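Local coordinates for protein tRNA-5-methyluridine(54) 2-sulfurtransferase (Pyrococcus horikoshii, PDB 3VRH) that catalyses the ATP-dependent 2-thiolation of 5-methyluridine 54 in the T loop of tRNAs, which stabilises the tRNAs against heat, at residues 54-58 against 215-219; 75-81 against 104-110; 81-86 against 218-222; 139-144 against 188-192. All blocks are in the same frame, centred on the assembly; numbering follows the deposited sequence.

Contact 1. Residues 54-58 against 215-219; sequences VSGGK and YIVEE. With BCN (bicine), chain D.
The carbonyl oxygen of Gly56 is gripped twice: Ile216 N donates to Gly56 O at 3.1 Å, with 154° at the hydrogen and from above the carbonyl plane, and Gln97 NE2 of helix 87-101 bonds to the same oxygen. Gly56 belongs to the PP-loop, the Ser-Gly-Gly signature that leads from strand 49-53 into helix 58-69, and residues 215-219 flank it. The loop is also closed from within by an ST turn, in which Gly57 N donates to Ser55 OG at 2.9 Å. Wedged between its backbone N and carbonyl carbon (chi1 61°), that hydroxyl also reaches the bound bicine, with Ser55 OG 2.9 Å from BCN O4. At Gly56 the backbone angles would jam a CB against the carbonyl O of Ser55; a CB on Gly57 would run into BCN O4 while bicine is bound. Two ATP-binding residues, Ala53 and Gly154, also line the bicine pocket, consistent with bicine occupying part of the nucleotide site. Beside the serine, Ser55 CB rests 3.6 Å from Glu219 CD, whose carboxylate is held by a salt bridge to the ATP-binding Lys135. A water links the backbones, accepting from Lys58 N and donating to Ile216 O. Lys58 sends its ammonium to Glu201, while its CB sits over the Tyr215 ring, 3.4 Å from the ring centroid and 6° off the normal.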
loop_
_atom_site.group_PDB
_atom_site.type_symbol
_atom_site.label_atom_id
_atom_site.label_comp_id
_atom_site.label_asym_id
_atom_site.label_seq_id
_atom_site.Cartn_x
_atom_site.Cartn_y
_atom_site.Cartn_z
ATOM N N VAL A 54 28.912 4.828 5.315
ATOM C CA VAL A 54 28.485 5.906 6.198
ATOM C C VAL A 54 28.312 7.232 5.435
ATOM O O VAL A 54 29.273 7.814 4.937
ATOM C CB VAL A 54 29.409 6.020 7.441
ATOM C CG1 VAL A 54 29.456 4.685 8.164
ATOM C CG2 VAL A 54 30.804 6.381 7.037
ATOM N N SER A 55 27.066 7.683 5.330
ATOM C CA SER A 55 26.739 8.898 4.579
ATOM C C SER A 55 26.961 10.153 5.413
ATOM O O SER A 55 26.951 11.261 4.888
ATOM C CB SER A 55 25.261 8.863 4.190
ATOM O OG SER A 55 24.477 8.816 5.385
ATOM N N GLY A 56 27.136 9.978 6.720
ATOM C CA GLY A 56 27.056 11.101 7.642
ATOM C C GLY A 56 25.658 11.261 8.237
ATOM O O GLY A 56 25.471 12.028 9.173
ATOM N N GLY A 57 24.681 10.534 7.688
ATOM C CA GLY A 57 23.319 10.494 8.224
ATOM C C GLY A 57 23.244 9.688 9.509
ATOM O O GLY A 57 24.183 8.961 9.855
ATOM N N LYS A 58 22.148 9.819 10.246
ATOM C CA LYS A 58 22.039 9.151 11.552
ATOM C C LYS A 58 22.016 7.616 11.450
ATOM O O LYS A 58 22.473 6.927 12.359
ATOM C CB LYS A 58 20.769 9.605 12.288
ATOM C CG LYS A 58 19.471 9.112 11.598
ATOM C CD LYS A 58 18.203 9.624 12.254
ATOM C CE LYS A 58 16.962 9.016 11.597
ATOM N NZ LYS A 58 16.858 9.326 10.130
ATOM N N TYR A 215 24.853 14.229 13.160
ATOM C CA TYR A 215 24.628 13.785 11.790
ATOM C C TYR A 215 23.955 14.852 10.949
ATOM O O TYR A 215 23.329 15.771 11.475
ATOM C CB TYR A 215 23.767 12.510 11.793
ATOM C CG TYR A 215 22.494 12.640 12.602
ATOM C CD1 TYR A 215 22.450 12.284 13.952
ATOM C CD2 TYR A 215 21.339 13.116 12.021
ATOM C CE1 TYR A 215 21.268 12.405 14.688
ATOM C CE2 TYR A 215 20.160 13.237 12.738
ATOM C CZ TYR A 215 20.130 12.889 14.064
ATOM O OH TYR A 215 18.940 13.015 14.752
ATOM N N ILE A 216 24.071 14.701 9.637
ATOM C CA ILE A 216 23.337 15.529 8.693
ATOM C C ILE A 216 21.950 14.927 8.466
ATOM O O ILE A 216 21.729 13.740 8.712
ATOM C CB ILE A 216 24.084 15.602 7.344
ATOM C CG1 ILE A 216 23.937 14.279 6.591
ATOM C CG2 ILE A 216 25.556 15.905 7.564
ATOM C CD1 ILE A 216 24.951 14.084 5.476
ATOM N N VAL A 217 21.022 15.743 7.984
ATOM C CA VAL A 217 19.680 15.257 7.658
ATOM C C VAL A 217 19.537 14.733 6.226
ATOM O O VAL A 217 18.781 13.793 5.978
ATOM C CB VAL A 217 18.602 16.328 7.849
ATOM C CG1 VAL A 217 17.240 15.673 7.812
ATOM C CG2 VAL A 217 18.793 17.055 9.158
ATOM N N GLU A 218 20.243 15.330 5.274
ATOM C CA GLU A 218 20.031 14.942 3.883
ATOM C C GLU A 218 21.327 14.678 3.142
ATOM O O GLU A 218 22.184 15.553 3.029
ATOM C CB GLU A 218 19.206 16.003 3.151
ATOM C CG GLU A 218 18.593 15.516 1.860
ATOM C CD GLU A 218 17.507 16.459 1.345
ATOM O OE1 GLU A 218 16.942 16.201 0.252
ATOM O OE2 GLU A 218 17.223 17.464 2.043
ATOM N N GLU A 219 21.469 13.450 2.653
ATOM C CA GLU A 219 22.664 13.038 1.917
ATOM C C GLU A 219 22.701 13.683 0.526
ATOM O O GLU A 219 23.670 14.346 0.163
ATOM C CB GLU A 219 22.710 11.509 1.803
ATOM C CG GLU A 219 23.893 10.980 1.013
ATOM C CD GLU A 219 23.923 9.452 0.945
ATOM O OE1 GLU A 219 22.934 8.799 1.371
ATOM O OE2 GLU A 219 24.950 8.906 0.474
HETATM N N1 BCN D . 21.858 4.426 4.818
HETATM C C1 BCN D . 20.520 4.245 5.515
HETATM C C2 BCN D . 19.346 4.717 4.744
HETATM O O21 BCN D . 19.432 4.718 3.489
HETATM O O22 BCN D . 18.319 5.127 5.329
HETATM C C3 BCN D . 22.455 5.751 5.137
HETATM C C4 BCN D . 21.947 6.515 6.378
HETATM O O4 BCN D . 22.673 7.223 7.028
HETATM C C5 BCN D . 22.778 3.369 5.238
HETATM C C6 BCN D . 24.000 3.283 4.428
HETATM O O6 BCN D . 24.686 2.316 4.459
HETATM O O HOH W 1 20.080 11.497 9.110
#

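Contact 2. Residues 75-81 against 104-110; sequences ECLHINL and PLHIVRI
His106 meets Glu75 near the N-terminal end of the paired strands. Its NE2 donates to Glu75 OE1 at 2.7 Å, with 156° at the hydrogen, and the oxygen lies in the imidazole plane. Glu75 OE2 is taken by a salt bridge to Arg49, which leaves both carboxylate oxygens engaged, and Glu75 CG rests on Pro104 CG at 3.9 Å. With an alanine in place of His106, Glu75 OE1 would probably lose its donor here and the Phe142 ring the imidazole it packs on. Strand 73-80 runs parallel to strand 105-109, the segment axes 23° apart, as the two strands of a beta-alpha-beta crossover whose connection is helix 87-101. Six backbone bonds alternate between them, from Cys76 N to Pro104 O (2.8 Å) up to Ile110 N to Asn80 O (2.9 Å). Leu77, Ile79, His106 and Val108 occupy the face toward helix 127-145, where Leu77 CD1 touches Val108 CG2 at 3.7 Å; Ile79 binds ATP. Asn80 lies on the other face, its CG anti to the backbone N (chi1 177°), with ND2 3.6 Å from Arg109 CD. Both ends of that amide are engaged, OD1 by Gly82 N and ND2 by Glu91 OE1, which fixes its rotation. Glu91 also forms a salt bridge with Arg109 NH2, and Glu112 one with NH1. Beyond the sheet's end Ile110 CD1 packs on Ile79 CG2 at 3.6 Å.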
loop_
_atom_site.group_PDB
_atom_site.type_symbol
_atom_site.label_atom_id
_atom_site.label_comp_id
_atom_site.label_asym_id
_atom_site.label_seq_id
_atom_site.Cartn_x
_atom_site.Cartn_y
_atom_site.Cartn_z
ATOM N N GLU A 75 34.601 -1.827 9.317
ATOM C CA GLU A 75 35.267 -0.662 8.753
ATOM C C GLU A 75 34.183 0.131 8.033
ATOM O O GLU A 75 33.134 -0.427 7.695
ATOM C CB GLU A 75 36.402 -1.077 7.807
ATOM C CG GLU A 75 37.452 -1.986 8.505
ATOM C CD GLU A 75 38.656 -2.340 7.635
ATOM O OE1 GLU A 75 38.959 -1.598 6.680
ATOM O OE2 GLU A 75 39.311 -3.368 7.916
ATOM N N CYS A 76 34.418 1.422 7.820
ATOM C CA CYS A 76 33.402 2.264 7.221
ATOM C C CYS A 76 33.875 2.864 5.923
ATOM O O CYS A 76 35.077 3.080 5.722
ATOM C CB CYS A 76 32.976 3.358 8.190
ATOM S SG CYS A 76 32.422 2.694 9.756
ATOM N N LEU A 77 32.917 3.113 5.036
ATOM C CA LEU A 77 33.187 3.760 3.770
ATOM C C LEU A 77 32.251 4.948 3.611
ATOM O O LEU A 77 31.032 4.801 3.732
ATOM C CB LEU A 77 32.970 2.789 2.611
ATOM C CG LEU A 77 32.864 3.426 1.221
ATOM C CD1 LEU A 77 34.195 4.025 0.802
ATOM C CD2 LEU A 77 32.374 2.415 0.183
ATOM N N HIS A 78 32.818 6.118 3.331
ATOM C CA HIS A 78 32.009 7.287 3.033
ATOM C C HIS A 78 32.152 7.646 1.580
ATOM O O HIS A 78 33.262 7.831 1.094
ATOM C CB HIS A 78 32.424 8.485 3.874
ATOM C CG HIS A 78 31.751 9.754 3.466
ATOM N ND1 HIS A 78 30.416 9.996 3.704
ATOM C CD2 HIS A 78 32.224 10.847 2.823
ATOM C CE1 HIS A 78 30.095 11.187 3.229
ATOM N NE2 HIS A 78 31.177 11.727 2.697
ATOM N N ILE A 79 31.029 7.764 0.887
ATOM C CA ILE A 79 31.076 8.101 -0.519
ATOM C C ILE A 79 30.656 9.549 -0.687
ATOM O O ILE A 79 29.480 9.900 -0.539
ATOM C CB ILE A 79 30.197 7.152 -1.355
ATOM C CG1 ILE A 79 30.742 5.725 -1.249
ATOM C CG2 ILE A 79 30.108 7.622 -2.818
ATOM C CD1 ILE A 79 29.754 4.650 -1.709
ATOM N N ASN A 80 31.657 10.379 -0.972
ATOM C CA ASN A 80 31.510 11.814 -1.115
ATOM C C ASN A 80 30.914 12.128 -2.500
ATOM O O ASN A 80 31.487 11.767 -3.529
ATOM C CB ASN A 80 32.884 12.467 -0.874
ATOM C CG ASN A 80 32.875 13.979 -1.066
ATOM O OD1 ASN A 80 32.265 14.502 -1.997
ATOM N ND2 ASN A 80 33.566 14.685 -0.181
ATOM N N LEU A 81 29.756 12.793 -2.509
ATOM C CA LEU A 81 28.967 12.969 -3.740
ATOM C C LEU A 81 29.472 14.106 -4.622
ATOM O O LEU A 81 29.028 14.265 -5.750
ATOM C CB LEU A 81 27.478 13.161 -3.420
ATOM C CG LEU A 81 26.870 12.113 -2.486
ATOM C CD1 LEU A 81 25.354 12.330 -2.325
ATOM C CD2 LEU A 81 27.186 10.705 -2.986
ATOM N N PRO A 104 37.944 2.368 11.314
ATOM C CA PRO A 104 38.676 2.900 10.154
ATOM C C PRO A 104 37.680 3.428 9.113
ATOM O O PRO A 104 36.656 2.779 8.855
ATOM C CB PRO A 104 39.386 1.667 9.575
ATOM C CG PRO A 104 39.328 0.622 10.655
ATOM C CD PRO A 104 38.096 0.915 11.468
ATOM N N LEU A 105 37.977 4.576 8.516
ATOM C CA LEU A 105 37.071 5.148 7.527
ATOM C C LEU A 105 37.774 5.325 6.196
ATOM O O LEU A 105 38.813 5.988 6.100
ATOM C CB LEU A 105 36.498 6.485 8.012
ATOM C CG LEU A 105 35.766 7.316 6.955
ATOM C CD1 LEU A 105 34.532 6.576 6.416
ATOM C CD2 LEU A 105 35.379 8.640 7.583
ATOM N N HIS A 106 37.215 4.699 5.174
ATOM C CA HIS A 106 37.731 4.841 3.820
ATOM C C HIS A 106 36.870 5.853 3.099
ATOM O O HIS A 106 35.649 5.907 3.317
ATOM C CB HIS A 106 37.655 3.508 3.095
ATOM C CG HIS A 106 38.225 2.367 3.879
ATOM N ND1 HIS A 106 39.579 2.120 3.950
ATOM C CD2 HIS A 106 37.627 1.408 4.628
ATOM C CE1 HIS A 106 39.791 1.057 4.708
ATOM N NE2 HIS A 106 38.623 0.607 5.134
ATOM N N ILE A 107 37.488 6.654 2.242
ATOM C CA ILE A 107 36.727 7.640 1.499
ATOM C C ILE A 107 36.919 7.523 -0.003
ATOM O O ILE A 107 38.055 7.449 -0.492
ATOM C CB ILE A 107 37.074 9.071 1.940
ATOM C CG1 ILE A 107 36.933 9.202 3.457
ATOM C CG2 ILE A 107 36.178 10.086 1.196
ATOM C CD1 ILE A 107 37.592 10.435 4.038
ATOM N N VAL A 108 35.790 7.494 -0.714
ATOM C CA VAL A 108 35.750 7.608 -2.161
ATOM C C VAL A 108 35.044 8.899 -2.566
ATOM O O VAL A 108 33.870 9.128 -2.219
ATOM C CB VAL A 108 35.001 6.423 -2.800
ATOM C CG1 VAL A 108 34.904 6.596 -4.316
ATOM C CG2 VAL A 108 35.690 5.119 -2.456
ATOM N N ARG A 109 35.754 9.741 -3.303
ATOM C CA ARG A 109 35.198 10.990 -3.783
ATOM C C ARG A 109 34.765 10.805 -5.233
ATOM O O ARG A 109 35.587 10.644 -6.124
ATOM C CB ARG A 109 36.225 12.106 -3.658
ATOM C CG ARG A 109 36.769 12.276 -2.256
ATOM C CD ARG A 109 36.666 13.720 -1.817
ATOM N NE ARG A 109 37.127 13.942 -0.447
ATOM C CZ ARG A 109 38.117 14.775 -0.116
ATOM N NH1 ARG A 109 38.755 15.462 -1.058
ATOM N NH2 ARG A 109 38.483 14.923 1.156
ATOM N N ILE A 110 33.459 10.807 -5.459
ATOM C CA ILE A 110 32.907 10.547 -6.783
ATOM C C ILE A 110 33.449 11.520 -7.826
ATOM O O ILE A 110 33.802 11.114 -8.931
ATOM C CB ILE A 110 31.377 10.591 -6.740
ATOM C CG1 ILE A 110 30.843 9.263 -6.181
ATOM C CG2 ILE A 110 30.809 10.887 -8.101
ATOM C CD1 ILE A 110 29.316 9.251 -5.981
#

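Contact 3. Residues 81-86 against 218-222; sequences LGISGY and EECPY
Tyr86 carries its CG anti to the backbone N (chi1 -161°), which swings the ring across to Pro221; Ile83 has CG1 anti to its carbonyl carbon (chi1 -53°), sending CD1 toward the same proline. Pro221 lies over one face of the tyrosine ring: its CG is 3.6 Å from the centroid of the Tyr86 ring and 6° off the normal, a CH-pi contact. Ile83 meets the proline head-on, CD1 to Pro221 CD at 3.5 Å. The second branch, Ile83 CG2, touches Tyr222 OH at 3.6 Å, the isoleucine and the tyrosine running alongside one another but pointing opposite ways. Deeper in, Leu81 CD1 packs against the backbone, 3.6 Å from Glu219 O, and lies 4.3 Å from Cys220 CB. The modelled approach of Tyr86 OH to Glu218 O is too close to be trusted, so no bond is inferred. A hydrogen bond of 3.0 Å from Tyr86 N to Ile83 O closes a type II turn with Ser84 and Gly85 at its corners, and Ile83 and Tyr86 at its two ends both face residues 218-222. Cys220, a ligand of the [4Fe-4S] cluster in the working enzyme, is here disulfide-bonded to Cys128. The contact thus joins the loop after strand 73-80, where Tyr86 is N-cap of helix 87-101, to the loop between helices 201-211 and 228-241, with helix 127-145 alongside offering Cys128 to Cys220 and Cys131 to Leu81.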
loop_
_atom_site.group_PDB
_atom_site.type_symbol
_atom_site.label_atom_id
_atom_site.label_comp_id
_atom_site.label_asym_id
_atom_site.label_seq_id
_atom_site.Cartn_x
_atom_site.Cartn_y
_atom_site.Cartn_z
ATOM N N LEU A 81 29.756 12.793 -2.509
ATOM C CA LEU A 81 28.967 12.969 -3.740
ATOM C C LEU A 81 29.472 14.106 -4.622
ATOM O O LEU A 81 29.028 14.265 -5.750
ATOM C CB LEU A 81 27.478 13.161 -3.420
ATOM C CG LEU A 81 26.870 12.113 -2.486
ATOM C CD1 LEU A 81 25.354 12.330 -2.325
ATOM C CD2 LEU A 81 27.186 10.705 -2.986
ATOM N N GLY A 82 30.404 14.895 -4.106
ATOM C CA GLY A 82 31.033 15.926 -4.912
ATOM C C GLY A 82 30.168 17.151 -5.191
ATOM O O GLY A 82 30.314 17.825 -6.219
ATOM N N ILE A 83 29.268 17.448 -4.266
ATOM C CA ILE A 83 28.461 18.647 -4.376
ATOM C C ILE A 83 29.152 19.824 -3.685
ATOM O O ILE A 83 29.377 19.796 -2.462
ATOM C CB ILE A 83 27.097 18.434 -3.757
ATOM C CG1 ILE A 83 26.459 17.176 -4.355
ATOM C CG2 ILE A 83 26.236 19.674 -3.981
ATOM C CD1 ILE A 83 25.117 16.835 -3.781
ATOM N N SER A 84 29.509 20.850 -4.455
ATOM C CA SER A 84 30.239 21.963 -3.858
ATOM C C SER A 84 29.289 22.641 -2.898
ATOM O O SER A 84 28.096 22.772 -3.180
ATOM C CB SER A 84 30.764 22.933 -4.909
ATOM O OG SER A 84 29.696 23.418 -5.696
ATOM N N GLY A 85 29.803 22.996 -1.730
ATOM C CA GLY A 85 28.980 23.603 -0.711
ATOM C C GLY A 85 28.082 22.655 0.054
ATOM O O GLY A 85 27.203 23.098 0.798
ATOM N N TYR A 86 28.305 21.353 -0.081
ATOM C CA TYR A 86 27.454 20.396 0.618
ATOM C C TYR A 86 28.230 19.173 1.104
ATOM O O TYR A 86 28.096 18.731 2.256
ATOM C CB TYR A 86 26.343 19.912 -0.314
ATOM C CG TYR A 86 25.197 19.308 0.443
ATOM C CD1 TYR A 86 24.148 20.111 0.879
ATOM C CD2 TYR A 86 25.160 17.950 0.739
ATOM C CE1 TYR A 86 23.099 19.591 1.588
ATOM C CE2 TYR A 86 24.106 17.411 1.461
ATOM C CZ TYR A 86 23.075 18.247 1.878
ATOM O OH TYR A 86 22.003 17.765 2.594
ATOM N N GLU A 218 20.243 15.330 5.274
ATOM C CA GLU A 218 20.031 14.942 3.883
ATOM C C GLU A 218 21.327 14.678 3.142
ATOM O O GLU A 218 22.184 15.553 3.029
ATOM C CB GLU A 218 19.206 16.003 3.151
ATOM C CG GLU A 218 18.593 15.516 1.860
ATOM C CD GLU A 218 17.507 16.459 1.345
ATOM O OE1 GLU A 218 16.942 16.201 0.252
ATOM O OE2 GLU A 218 17.223 17.464 2.043
ATOM N N GLU A 219 21.469 13.450 2.653
ATOM C CA GLU A 219 22.664 13.038 1.917
ATOM C C GLU A 219 22.701 13.683 0.526
ATOM O O GLU A 219 23.670 14.346 0.163
ATOM C CB GLU A 219 22.710 11.509 1.803
ATOM C CG GLU A 219 23.893 10.980 1.013
ATOM C CD GLU A 219 23.923 9.452 0.945
ATOM O OE1 GLU A 219 22.934 8.799 1.371
ATOM O OE2 GLU A 219 24.950 8.906 0.474
ATOM N N CYS A 220 21.631 13.481 -0.240
ATOM C CA CYS A 220 21.470 14.107 -1.550
ATOM C C CYS A 220 20.389 15.190 -1.432
ATOM O O CYS A 220 19.227 14.893 -1.169
ATOM C CB CYS A 220 21.096 13.052 -2.608
ATOM S SG CYS A 220 20.967 13.658 -4.321
ATOM N N PRO A 221 20.783 16.459 -1.607
ATOM C CA PRO A 221 19.854 17.593 -1.478
ATOM C C PRO A 221 19.070 17.926 -2.765
ATOM O O PRO A 221 18.603 19.058 -2.917
ATOM C CB PRO A 221 20.780 18.748 -1.115
ATOM C CG PRO A 221 22.092 18.392 -1.824
ATOM C CD PRO A 221 22.179 16.891 -1.824
ATOM N N TYR A 222 18.919 16.963 -3.669
ATOM C CA TYR A 222 18.219 17.222 -4.923
ATOM C C TYR A 222 16.971 16.349 -5.093
ATOM O O TYR A 222 16.396 15.874 -4.112
ATOM C CB TYR A 222 19.163 17.025 -6.111
ATOM C CG TYR A 222 20.342 17.981 -6.145
ATOM C CD1 TYR A 222 20.169 19.351 -5.929
ATOM C CD2 TYR A 222 21.632 17.513 -6.396
ATOM C CE1 TYR A 222 21.248 20.226 -5.970
ATOM C CE2 TYR A 222 22.714 18.380 -6.449
ATOM C CZ TYR A 222 22.521 19.731 -6.230
ATOM O OH TYR A 222 23.605 20.580 -6.278
#

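Contact 4. Residues 139-144 against 188-192; sequences MNKFAY and KFIKK
Lys188 runs its extended chain across the Tyr144 ring: CB stands above one face, offset toward the rim, and CE comes within 3.2 Å of Tyr144 OH. The ammonium goes on to Arg276 O. The backbone oxygen of the lysine faces Asn140, whose ND2 donates to Lys188 O at 3.1 Å from a position tilted out of the carbonyl plane. Phe189 comes next, presenting its ring edge to the amide, with CD1 3.7 Å from Asn140 ND2 and the two planes 61° apart. Ile190 then completes the grip. Its N donates to Asn140 OD1 at 2.8 Å, in the carbonyl plane and with 163° at the hydrogen, and a water that donates to OD1 also donates to Ile190 O. Having CG anti to the backbone N (chi1 -179°) points the Asn140 amide out from helix 127-145 at this loop. The isoleucine side chain lies on the helix, CG1 3.7 Å from Ala143 CB and CD1 3.8 Å from Tyr144 CA, near the plane of the tyrosine ring. Last, Lys192, in strand 191-193 of the central sheet, lays its CE 4.0 Å from Met139 CE, crossing the methionine at about a right angle. Met139 also packs on the ATP-binding Ala53 and Ile79, so this helix-to-strand contact borders the nucleotide site. A leucine in place of Asn140 offers neither donor nor acceptor and would probably leave Lys188 O and Ile190 N without their mate on the helix. One amide thus reads a carbonyl and an N-H two residues apart, and a flipped amide would set acceptor against acceptor and donor against donor.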
loop_
_atom_site.group_PDB
_atom_site.type_symbol
_atom_site.label_atom_id
_atom_site.label_comp_id
_atom_site.label_asym_id
_atom_site.label_seq_id
_atom_site.Cartn_x
_atom_site.Cartn_y
_atom_site.Cartn_z
ATOM N N MET A 139 29.766 0.978 -3.414
ATOM C CA MET A 139 29.737 0.258 -2.145
ATOM C C MET A 139 30.080 -1.196 -2.398
ATOM O O MET A 139 30.888 -1.787 -1.689
ATOM C CB MET A 139 28.354 0.305 -1.481
ATOM C CG MET A 139 27.972 1.618 -0.827
ATOM S SD MET A 139 26.191 1.591 -0.513
ATOM C CE MET A 139 26.076 0.119 0.485
ATOM N N ASN A 140 29.443 -1.768 -3.413
ATOM C CA ASN A 140 29.646 -3.170 -3.695
ATOM C C ASN A 140 31.030 -3.472 -4.256
ATOM O O ASN A 140 31.665 -4.402 -3.813
ATOM C CB ASN A 140 28.554 -3.724 -4.611
ATOM C CG ASN A 140 28.742 -5.207 -4.887
ATOM O OD1 ASN A 140 28.523 -6.050 -4.023
ATOM N ND2 ASN A 140 29.157 -5.520 -6.090
ATOM N N LYS A 141 31.494 -2.693 -5.227
ATOM C CA LYS A 141 32.813 -2.957 -5.796
ATOM C C LYS A 141 33.947 -2.703 -4.798
ATOM O O LYS A 141 34.979 -3.369 -4.857
ATOM C CB LYS A 141 33.057 -2.178 -7.095
ATOM C CG LYS A 141 34.316 -2.653 -7.830
ATOM C CD LYS A 141 34.377 -2.199 -9.278
ATOM C CE LYS A 141 35.370 -3.058 -10.061
ATOM N NZ LYS A 141 36.636 -3.278 -9.280
ATOM N N PHE A 142 33.741 -1.767 -3.873
ATOM C CA PHE A 142 34.724 -1.491 -2.830
ATOM C C PHE A 142 34.771 -2.641 -1.850
ATOM O O PHE A 142 35.841 -3.047 -1.403
ATOM C CB PHE A 142 34.401 -0.194 -2.073
ATOM C CG PHE A 142 35.460 0.195 -1.080
ATOM C CD1 PHE A 142 35.469 -0.345 0.196
ATOM C CD2 PHE A 142 36.468 1.081 -1.439
ATOM C CE1 PHE A 142 36.452 -0.002 1.096
ATOM C CE2 PHE A 142 37.444 1.425 -0.537
ATOM C CZ PHE A 142 37.434 0.881 0.730
ATOM N N ALA A 143 33.597 -3.151 -1.491
ATOM C CA ALA A 143 33.521 -4.290 -0.589
ATOM C C ALA A 143 34.188 -5.491 -1.244
ATOM O O ALA A 143 34.889 -6.258 -0.594
ATOM C CB ALA A 143 32.065 -4.620 -0.269
ATOM N N TYR A 144 33.959 -5.630 -2.539
ATOM C CA TYR A 144 34.424 -6.792 -3.280
ATOM C C TYR A 144 35.941 -6.754 -3.455
ATOM O O TYR A 144 36.637 -7.696 -3.070
ATOM C CB TYR A 144 33.712 -6.875 -4.632
ATOM C CG TYR A 144 34.347 -7.839 -5.608
ATOM C CD1 TYR A 144 34.327 -9.207 -5.377
ATOM C CD2 TYR A 144 34.969 -7.374 -6.770
ATOM C CE1 TYR A 144 34.920 -10.094 -6.268
ATOM C CE2 TYR A 144 35.561 -8.250 -7.670
ATOM C CZ TYR A 144 35.529 -9.609 -7.415
ATOM O OH TYR A 144 36.117 -10.478 -8.308
ATOM N N LYS A 188 29.584 -11.698 -7.645
ATOM C CA LYS A 188 30.354 -10.542 -7.193
ATOM C C LYS A 188 29.508 -9.499 -6.435
ATOM O O LYS A 188 30.023 -8.452 -6.025
ATOM C CB LYS A 188 31.145 -9.923 -8.347
ATOM C CG LYS A 188 32.117 -10.901 -9.002
ATOM C CD LYS A 188 33.042 -10.197 -9.983
ATOM C CE LYS A 188 34.049 -11.160 -10.587
ATOM N NZ LYS A 188 34.965 -10.473 -11.544
ATOM N N PHE A 189 28.225 -9.804 -6.236
ATOM C CA PHE A 189 27.385 -9.053 -5.294
ATOM C C PHE A 189 27.636 -9.512 -3.865
ATOM O O PHE A 189 27.280 -10.633 -3.490
ATOM C CB PHE A 189 25.902 -9.222 -5.627
ATOM C CG PHE A 189 25.449 -8.410 -6.807
ATOM C CD1 PHE A 189 25.987 -7.154 -7.052
ATOM C CD2 PHE A 189 24.478 -8.899 -7.676
ATOM C CE1 PHE A 189 25.567 -6.398 -8.140
ATOM C CE2 PHE A 189 24.054 -8.152 -8.768
ATOM C CZ PHE A 189 24.597 -6.899 -8.998
ATOM N N ILE A 190 28.261 -8.648 -3.071
ATOM C CA ILE A 190 28.554 -8.944 -1.676
ATOM C C ILE A 190 27.264 -8.988 -0.865
ATOM O O ILE A 190 26.320 -8.260 -1.168
ATOM C CB ILE A 190 29.496 -7.870 -1.066
ATOM C CG1 ILE A 190 30.784 -7.751 -1.883
ATOM C CG2 ILE A 190 29.817 -8.189 0.383
ATOM C CD1 ILE A 190 31.638 -8.994 -1.851
ATOM N N LYS A 191 27.232 -9.838 0.161
ATOM C CA LYS A 191 26.088 -9.921 1.066
ATOM C C LYS A 191 25.777 -8.558 1.686
ATOM O O LYS A 191 26.671 -7.920 2.262
ATOM C CB LYS A 191 26.345 -10.936 2.189
ATOM C CG LYS A 191 25.213 -11.001 3.207
ATOM C CD LYS A 191 25.323 -12.197 4.139
ATOM C CE LYS A 191 26.479 -12.033 5.098
ATOM N NZ LYS A 191 26.268 -12.795 6.361
ATOM N N LYS A 192 24.520 -8.128 1.557
ATOM C CA LYS A 192 24.039 -6.876 2.149
ATOM C C LYS A 192 23.003 -7.177 3.214
ATOM O O LYS A 192 22.053 -7.923 2.957
ATOM C CB LYS A 192 23.424 -5.940 1.088
ATOM C CG LYS A 192 24.446 -5.270 0.197
ATOM C CD LYS A 192 23.840 -4.336 -0.857
ATOM C CE LYS A 192 23.640 -2.907 -0.349
ATOM N NZ LYS A 192 23.116 -2.024 -1.447
HETATM O O HOH W 2 26.358 -6.003 -2.876
#

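In the fold
From the N terminus, the PP-loop at 54-58 follows strand 49-53 and opens the long loop that contact 1 closes at 215-219. Contacts 2 and 4 are nested inside it, one after the other. Contact 2 closes a short beta-alpha-beta loop around helix 87-101; contact 4 later ties helix 127-145 to the entry of strand 191-193. Contact 3 starts at Leu81, where contact 2's first segment ends, crosses contact 2, encloses contact 4 and finishes on the stretch used by contact 1, sharing Glu218 and Glu219. Contacts 1 and 2 touch through Val54 and His78, contacts 2 and 4 through Ile79 and Met139, linking loops, sheet and helix within the PP-loop family region.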